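Local coordinates for uncharacterized protein (Pseudomonas aeruginosa, PDB 4E72), which is of unknown function but belongs to the DUF3298 family and is probably an exported lipoprotein, at residues V91-L103 against V180-D192. Residues are numbered along the deposited sequence; the frame is centred on the assembly and turned at random.
Sequences VREQHDGLVIIEL and VALTFGAVTLKYD
H95 shows how one imidazole can tie a strand hairpin to a neighbouring loop while being anchored to its own turn. Its NE2 makes the tie across, donating to L182 O over 2.8 Å and lying in the carbonyl plane, while ND1 gives a nearly straight bond (171°) to D96 OD2 within the hairpin turn, which also accepts a hydrogen bond from G224 N. CG is wedged between backbone N and carbonyl carbon (chi1 68°); both acceptors lie near the ring plane, so the two bonds fix the ring's rotation about chi2, and one face receives F184. There F184 CB sits 4.2 Å from the ring centroid in a CH-pi contact, and the phenyl edge is turned toward the same imidazole, a T-shaped pair with planes at 85°. The extended carboxylate arm of E93 takes the adjoining amide: OE1 accepts F184 N at 2.9 Å, nearly along the C-O axis, and OE2 lies 3.4 Å from T183 CG2. Beside these bonds, apolar groups meet, L98 CD1 touching L182 CD1 at 3.9 Å and I100 CG2 resting on A181 CB.

Farther along, E102 and K190 form a salt bridge, the K190 chain bending at chi2 and chi3 to bring NZ to E102 OE2 (3.5 Å), while E102 OE1 binds R92 NH1. E205 also pairs with both cations, so the two carboxylates probably offset the nearness of like charges. R92 and E93 both face I100, a classic beta bulge that sends both side chains toward 180-192. Thus the type I' hairpin joining strands 84-95 and 98-108 of the six-stranded sheet packs on the turn around T183-G185 and strands of the small antiparallel sheet, a sheet-to-sheet interface that mixes apolar contacts with a salt-bridge network.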
ATOM      1  N   VAL A  91      -4.733   1.567   9.295  1.00 33.20           N
ATOM      2  CA  VAL A  91      -5.771   0.588   9.023  1.00 33.02           C
ATOM      3  C   VAL A  91      -6.744   1.207   8.011  1.00 37.77           C
ATOM      4  O   VAL A  91      -7.352   2.228   8.288  1.00 36.35           O
ATOM      5  CB  VAL A  91      -6.497   0.073  10.291  1.00 36.94           C
ATOM      6  CG1 VAL A  91      -7.671  -0.831   9.914  1.00 36.85           C
ATOM      7  CG2 VAL A  91      -5.529  -0.671  11.217  1.00 36.61           C
ATOM      8  N   ARG A  92      -6.815   0.623   6.815  1.00 34.98           N
ATOM      9  CA  ARG A  92      -7.749   1.084   5.805  1.00 34.04           C
ATOM     10  C   ARG A  92      -9.131   0.516   6.148  1.00 37.69           C
ATOM     11  O   ARG A  92     -10.113   1.249   6.098  1.00 36.27           O
ATOM     12  CB  ARG A  92      -7.286   0.683   4.378  1.00 32.05           C
ATOM     13  CG  ARG A  92      -8.295   1.147   3.320  1.00 37.90           C
ATOM     14  CD  ARG A  92      -7.722   1.256   1.936  1.00 41.29           C
ATOM     15  NE  ARG A  92      -8.791   1.482   0.975  1.00 34.49           N
ATOM     16  CZ  ARG A  92      -8.641   2.028  -0.223  1.00 48.17           C
ATOM     17  NH1 ARG A  92      -7.446   2.446  -0.626  1.00 38.29           N
ATOM     18  NH2 ARG A  92      -9.686   2.162  -1.031  1.00 38.64           N
ATOM     19  N   GLU A  93      -9.212  -0.796   6.483  1.00 36.82           N
ATOM     20  CA  GLU A  93     -10.484  -1.450   6.827  1.00 38.15           C
ATOM     21  C   GLU A  93     -10.301  -2.657   7.715  1.00 41.21           C
ATOM     22  O   GLU A  93      -9.250  -3.300   7.702  1.00 40.30           O
ATOM     23  CB  GLU A  93     -11.226  -1.912   5.562  1.00 40.31           C
ATOM     24  CG  GLU A  93     -12.139  -0.869   4.939  1.00 58.58           C
ATOM     25  CD  GLU A  93     -12.322  -1.018   3.443  1.00 79.73           C
ATOM     26  OE1 GLU A  93     -12.903  -2.043   3.022  1.00 44.78           O
ATOM     27  OE2 GLU A  93     -11.895  -0.109   2.693  1.00 85.86           O
ATOM     28  N   GLN A  94     -11.360  -2.987   8.460  1.00 37.09           N
ATOM     29  CA  GLN A  94     -11.472  -4.194   9.277  1.00 36.83           C
ATOM     30  C   GLN A  94     -12.832  -4.779   9.018  1.00 41.54           C
ATOM     31  O   GLN A  94     -13.836  -4.084   9.231  1.00 41.56           O
ATOM     32  CB  GLN A  94     -11.263  -3.912  10.769  1.00 38.24           C
ATOM     33  CG  GLN A  94      -9.810  -3.650  11.088  1.00 36.82           C
ATOM     34  CD  GLN A  94      -9.530  -3.781  12.546  1.00 44.68           C
ATOM     35  OE1 GLN A  94      -9.550  -4.873  13.101  1.00 36.41           O
ATOM     36  NE2 GLN A  94      -9.217  -2.673  13.180  1.00 41.84           N
ATOM     37  N   HIS A  95     -12.872  -6.018   8.487  1.00 35.73           N
ATOM     38  CA  HIS A  95     -14.119  -6.734   8.196  1.00 36.73           C
ATOM     39  C   HIS A  95     -13.857  -8.217   8.070  1.00 42.10           C
ATOM     40  O   HIS A  95     -12.826  -8.626   7.527  1.00 40.40           O
ATOM     41  CB  HIS A  95     -14.830  -6.213   6.918  1.00 36.67           C
ATOM     42  CG  HIS A  95     -14.100  -6.502   5.637  1.00 38.31           C
ATOM     43  ND1 HIS A  95     -14.387  -7.630   4.879  1.00 39.60           N
ATOM     44  CD2 HIS A  95     -13.103  -5.806   5.032  1.00 38.73           C
ATOM     45  CE1 HIS A  95     -13.557  -7.592   3.849  1.00 38.32           C
ATOM     46  NE2 HIS A  95     -12.763  -6.511   3.894  1.00 38.07           N
ATOM     47  N   ASP A  96     -14.795  -9.009   8.586  1.00 41.21           N
ATOM     48  CA  ASP A  96     -14.887 -10.468   8.496  1.00 42.07           C
ATOM     49  C   ASP A  96     -13.597 -11.185   8.946  1.00 47.87           C
ATOM     50  O   ASP A  96     -13.227 -12.214   8.376  1.00 49.17           O
ATOM     51  CB  ASP A  96     -15.259 -10.847   7.036  1.00 43.32           C
ATOM     52  CG  ASP A  96     -16.599 -10.263   6.573  1.00 50.52           C
ATOM     53  OD1 ASP A  96     -17.626 -10.557   7.215  1.00 52.62           O
ATOM     54  OD2 ASP A  96     -16.607  -9.492   5.578  1.00 51.23           O
ATOM     55  N   GLY A  97     -12.943 -10.640   9.973  1.00 43.47           N
ATOM     56  CA  GLY A  97     -11.696 -11.185  10.497  1.00 42.49           C
ATOM     57  C   GLY A  97     -10.444 -10.755   9.743  1.00 42.84           C
ATOM     58  O   GLY A  97      -9.347 -11.213  10.068  1.00 42.06           O
ATOM     59  N   LEU A  98     -10.588  -9.889   8.726  1.00 37.38           N
ATOM     60  CA  LEU A  98      -9.468  -9.364   7.939  1.00 35.32           C
ATOM     61  C   LEU A  98      -9.057  -7.968   8.402  1.00 38.88           C
ATOM     62  O   LEU A  98      -9.921  -7.169   8.761  1.00 38.04           O
ATOM     63  CB  LEU A  98      -9.790  -9.291   6.433  1.00 34.45           C
ATOM     64  CG  LEU A  98     -10.252 -10.542   5.668  1.00 40.12           C
ATOM     65  CD1 LEU A  98     -10.306 -10.233   4.185  1.00 40.57           C
ATOM     66  CD2 LEU A  98      -9.322 -11.711   5.869  1.00 42.11           C
ATOM     67  N   VAL A  99      -7.741  -7.671   8.370  1.00 35.34           N
ATOM     68  CA  VAL A  99      -7.220  -6.325   8.681  1.00 34.57           C
ATOM     69  C   VAL A  99      -6.549  -5.825   7.412  1.00 35.86           C
ATOM     70  O   VAL A  99      -5.633  -6.478   6.931  1.00 35.34           O
ATOM     71  CB  VAL A  99      -6.272  -6.234   9.916  1.00 37.92           C
ATOM     72  CG1 VAL A  99      -6.007  -4.773  10.296  1.00 37.41           C
ATOM     73  CG2 VAL A  99      -6.834  -6.987  11.105  1.00 38.59           C
ATOM     74  N   ILE A 100      -7.050  -4.732   6.823  1.00 32.15           N
ATOM     75  CA  ILE A 100      -6.453  -4.184   5.603  1.00 30.94           C
ATOM     76  C   ILE A 100      -5.645  -2.961   6.005  1.00 32.67           C
ATOM     77  O   ILE A 100      -6.212  -1.969   6.425  1.00 31.95           O
ATOM     78  CB  ILE A 100      -7.451  -3.886   4.445  1.00 33.88           C
ATOM     79  CG1 ILE A 100      -8.516  -4.982   4.223  1.00 35.23           C
ATOM     80  CG2 ILE A 100      -6.708  -3.459   3.145  1.00 33.86           C
ATOM     81  CD1 ILE A 100      -8.070  -6.446   4.051  1.00 48.09           C
ATOM     82  N   ILE A 101      -4.326  -3.082   5.967  1.00 30.51           N
ATOM     83  CA  ILE A 101      -3.391  -2.023   6.327  1.00 30.88           C
ATOM     84  C   ILE A 101      -2.886  -1.379   5.054  1.00 33.82           C
ATOM     85  O   ILE A 101      -2.411  -2.084   4.163  1.00 31.78           O
ATOM     86  CB  ILE A 101      -2.221  -2.552   7.216  1.00 34.23           C
ATOM     87  CG1 ILE A 101      -2.773  -3.081   8.574  1.00 35.71           C
ATOM     88  CG2 ILE A 101      -1.170  -1.442   7.460  1.00 34.31           C
ATOM     89  CD1 ILE A 101      -1.868  -4.006   9.306  1.00 40.36           C
ATOM     90  N   GLU A 102      -3.022  -0.044   4.966  1.00 30.78           N
ATOM     91  CA  GLU A 102      -2.507   0.743   3.840  1.00 29.78           C
ATOM     92  C   GLU A 102      -1.196   1.408   4.250  1.00 32.88           C
ATOM     93  O   GLU A 102      -1.109   2.016   5.331  1.00 30.93           O
ATOM     94  CB  GLU A 102      -3.519   1.782   3.341  1.00 30.90           C
ATOM     95  CG  GLU A 102      -3.201   2.191   1.909  1.00 46.74           C
ATOM     96  CD  GLU A 102      -4.100   3.184   1.196  1.00 68.32           C
ATOM     97  OE1 GLU A 102      -5.331   3.187   1.434  1.00 57.32           O
ATOM     98  OE2 GLU A 102      -3.566   3.918   0.334  1.00 56.47           O
ATOM     99  N   LEU A 103      -0.178   1.284   3.374  1.00 29.43           N
ATOM    100  CA  LEU A 103       1.174   1.805   3.573  1.00 28.62           C
ATOM    101  C   LEU A 103       1.488   2.955   2.631  1.00 30.60           C
ATOM    102  O   LEU A 103       1.176   2.874   1.447  1.00 29.24           O
ATOM    103  CB  LEU A 103       2.202   0.682   3.347  1.00 29.43           C
ATOM    104  CG  LEU A 103       1.902  -0.667   4.023  1.00 34.04           C
ATOM    105  CD1 LEU A 103       2.560  -1.780   3.281  1.00 33.98           C
ATOM    106  CD2 LEU A 103       2.318  -0.663   5.496  1.00 35.16           C
ATOM    107  N   VAL A 180      -2.901  -5.190  -4.053  1.00 27.37           N
ATOM    108  CA  VAL A 180      -4.263  -5.683  -4.161  1.00 26.80           C
ATOM    109  C   VAL A 180      -4.829  -5.748  -2.769  1.00 29.14           C
ATOM    110  O   VAL A 180      -4.229  -6.397  -1.923  1.00 28.69           O
ATOM    111  CB  VAL A 180      -4.287  -7.087  -4.854  1.00 31.02           C
ATOM    112  CG1 VAL A 180      -5.702  -7.700  -4.865  1.00 31.15           C
ATOM    113  CG2 VAL A 180      -3.715  -7.037  -6.268  1.00 30.54           C
ATOM    114  N   ALA A 181      -5.987  -5.117  -2.524  1.00 25.84           N
ATOM    115  CA  ALA A 181      -6.605  -5.176  -1.206  1.00 26.34           C
ATOM    116  C   ALA A 181      -8.001  -5.778  -1.253  1.00 33.20           C
ATOM    117  O   ALA A 181      -8.794  -5.457  -2.153  1.00 33.68           O
ATOM    118  CB  ALA A 181      -6.660  -3.809  -0.589  1.00 26.69           C
ATOM    119  N   LEU A 182      -8.302  -6.658  -0.259  1.00 29.30           N
ATOM    120  CA  LEU A 182      -9.601  -7.280  -0.115  1.00 30.41           C
ATOM    121  C   LEU A 182     -10.532  -6.301   0.627  1.00 36.45           C
ATOM    122  O   LEU A 182     -10.943  -6.544   1.766  1.00 37.30           O
ATOM    123  CB  LEU A 182      -9.502  -8.650   0.594  1.00 31.35           C
ATOM    124  CG  LEU A 182      -8.827  -9.809  -0.191  1.00 36.16           C
ATOM    125  CD1 LEU A 182      -8.729 -11.057   0.676  1.00 36.20           C
ATOM    126  CD2 LEU A 182      -9.605 -10.158  -1.481  1.00 38.57           C
ATOM    127  N   THR A 183     -10.849  -5.165  -0.029  1.00 32.18           N
ATOM    128  CA  THR A 183     -11.734  -4.151   0.538  1.00 32.28           C
ATOM    129  C   THR A 183     -13.191  -4.710   0.494  1.00 36.63           C
ATOM    130  O   THR A 183     -13.475  -5.714  -0.182  1.00 33.90           O
ATOM    131  CB  THR A 183     -11.504  -2.791  -0.132  1.00 37.47           C
ATOM    132  OG1 THR A 183     -11.318  -2.987  -1.526  1.00 39.68           O
ATOM    133  CG2 THR A 183     -10.272  -2.083   0.417  1.00 28.96           C
ATOM    134  N   PHE A 184     -14.060  -4.151   1.318  1.00 34.65           N
ATOM    135  CA  PHE A 184     -15.414  -4.682   1.487  1.00 36.12           C
ATOM    136  C   PHE A 184     -16.312  -4.486   0.246  1.00 39.87           C
ATOM    137  O   PHE A 184     -17.032  -5.409  -0.107  1.00 36.95           O
ATOM    138  CB  PHE A 184     -16.080  -4.080   2.732  1.00 38.52           C
ATOM    139  CG  PHE A 184     -17.442  -4.629   3.054  1.00 41.81           C
ATOM    140  CD1 PHE A 184     -17.586  -5.747   3.869  1.00 45.63           C
ATOM    141  CD2 PHE A 184     -18.594  -4.011   2.572  1.00 45.75           C
ATOM    142  CE1 PHE A 184     -18.854  -6.274   4.148  1.00 47.70           C
ATOM    143  CE2 PHE A 184     -19.865  -4.533   2.859  1.00 49.25           C
ATOM    144  CZ  PHE A 184     -19.985  -5.661   3.647  1.00 47.54           C
ATOM    145  N   GLY A 185     -16.241  -3.318  -0.397  1.00 38.05           N
ATOM    146  CA  GLY A 185     -17.122  -2.988  -1.516  1.00 38.66           C
ATOM    147  C   GLY A 185     -16.813  -3.647  -2.834  1.00 43.06           C
ATOM    148  O   GLY A 185     -17.726  -3.947  -3.605  1.00 43.61           O
ATOM    149  N   ALA A 186     -15.520  -3.866  -3.095  1.00 38.60           N
ATOM    150  CA  ALA A 186     -14.947  -4.438  -4.313  1.00 37.50           C
ATOM    151  C   ALA A 186     -13.501  -4.781  -4.035  1.00 38.55           C
ATOM    152  O   ALA A 186     -12.991  -4.394  -2.983  1.00 38.35           O
ATOM    153  CB  ALA A 186     -15.029  -3.418  -5.450  1.00 38.33           C
ATOM    154  N   VAL A 187     -12.835  -5.526  -4.930  1.00 32.92           N
ATOM    155  CA  VAL A 187     -11.406  -5.753  -4.747  1.00 31.84           C
ATOM    156  C   VAL A 187     -10.670  -4.459  -5.250  1.00 35.06           C
ATOM    157  O   VAL A 187     -10.913  -4.000  -6.373  1.00 33.75           O
ATOM    158  CB  VAL A 187     -10.924  -7.068  -5.417  1.00 34.56           C
ATOM    159  CG1 VAL A 187      -9.400  -7.110  -5.583  1.00 32.11           C
ATOM    160  CG2 VAL A 187     -11.384  -8.269  -4.604  1.00 34.43           C
ATOM    161  N   THR A 188      -9.824  -3.854  -4.401  1.00 32.08           N
ATOM    162  CA  THR A 188      -9.083  -2.636  -4.803  1.00 30.48           C
ATOM    163  C   THR A 188      -7.708  -2.983  -5.386  1.00 33.18           C
ATOM    164  O   THR A 188      -6.938  -3.706  -4.752  1.00 31.93           O
ATOM    165  CB  THR A 188      -8.944  -1.659  -3.616  1.00 34.45           C
ATOM    166  OG1 THR A 188     -10.248  -1.316  -3.164  1.00 34.60           O
ATOM    167  CG2 THR A 188      -8.172  -0.370  -3.973  1.00 35.75           C
ATOM    168  N   LEU A 189      -7.411  -2.457  -6.593  1.00 30.05           N
ATOM    169  CA  LEU A 189      -6.085  -2.533  -7.226  1.00 29.77           C
ATOM    170  C   LEU A 189      -5.510  -1.139  -7.199  1.00 31.82           C
ATOM    171  O   LEU A 189      -6.045  -0.232  -7.852  1.00 31.07           O
ATOM    172  CB  LEU A 189      -6.069  -3.073  -8.670  1.00 31.00           C
ATOM    173  CG  LEU A 189      -6.740  -4.394  -9.022  1.00 38.64           C
ATOM    174  CD1 LEU A 189      -6.256  -4.860 -10.374  1.00 39.24           C
ATOM    175  CD2 LEU A 189      -6.429  -5.456  -8.029  1.00 45.44           C
ATOM    176  N   LYS A 190      -4.459  -0.948  -6.407  1.00 27.72           N
ATOM    177  CA  LYS A 190      -3.828   0.355  -6.249  1.00 27.51           C
ATOM    178  C   LYS A 190      -2.490   0.390  -7.008  1.00 30.89           C
ATOM    179  O   LYS A 190      -1.661  -0.507  -6.856  1.00 29.17           O
ATOM    180  CB  LYS A 190      -3.649   0.666  -4.752  1.00 29.42           C
ATOM    181  CG  LYS A 190      -2.841   1.915  -4.458  1.00 36.51           C
ATOM    182  CD  LYS A 190      -3.694   3.118  -4.322  1.00 40.37           C
ATOM    183  CE  LYS A 190      -3.566   3.725  -2.954  1.00 36.77           C
ATOM    184  NZ  LYS A 190      -4.305   5.004  -2.886  1.00 33.57           N
ATOM    185  N   TYR A 191      -2.296   1.445  -7.810  1.00 28.32           N
ATOM    186  CA  TYR A 191      -1.138   1.610  -8.675  1.00 27.18           C
ATOM    187  C   TYR A 191      -0.162   2.636  -8.167  1.00 31.09           C
ATOM    188  O   TYR A 191      -0.543   3.685  -7.647  1.00 30.37           O
ATOM    189  CB  TYR A 191      -1.587   1.989 -10.107  1.00 27.87           C
ATOM    190  CG  TYR A 191      -2.103   0.764 -10.815  1.00 29.61           C
ATOM    191  CD1 TYR A 191      -3.330   0.198 -10.465  1.00 31.14           C
ATOM    192  CD2 TYR A 191      -1.317   0.091 -11.748  1.00 30.18           C
ATOM    193  CE1 TYR A 191      -3.777  -0.979 -11.052  1.00 31.62           C
ATOM    194  CE2 TYR A 191      -1.756  -1.090 -12.340  1.00 30.38           C
ATOM    195  CZ  TYR A 191      -2.973  -1.640 -11.968  1.00 36.95           C
ATOM    196  OH  TYR A 191      -3.394  -2.841 -12.500  1.00 32.29           O
ATOM    197  N   ASP A 192       1.118   2.328  -8.356  1.00 27.72           N
ATOM    198  CA  ASP A 192       2.180   3.263  -8.051  1.00 27.62           C
ATOM    199  C   ASP A 192       2.038   4.428  -9.006  1.00 29.76           C
ATOM    200  O   ASP A 192       1.524   4.260 -10.123  1.00 27.25           O
ATOM    201  CB  ASP A 192       3.554   2.584  -8.189  1.00 29.11           C
ATOM    202  CG  ASP A 192       3.911   1.724  -6.979  1.00 49.65           C
ATOM    203  OD1 ASP A 192       3.848   2.248  -5.826  1.00 52.91           O
ATOM    204  OD2 ASP A 192       4.314   0.549  -7.180  1.00 53.42           O
TER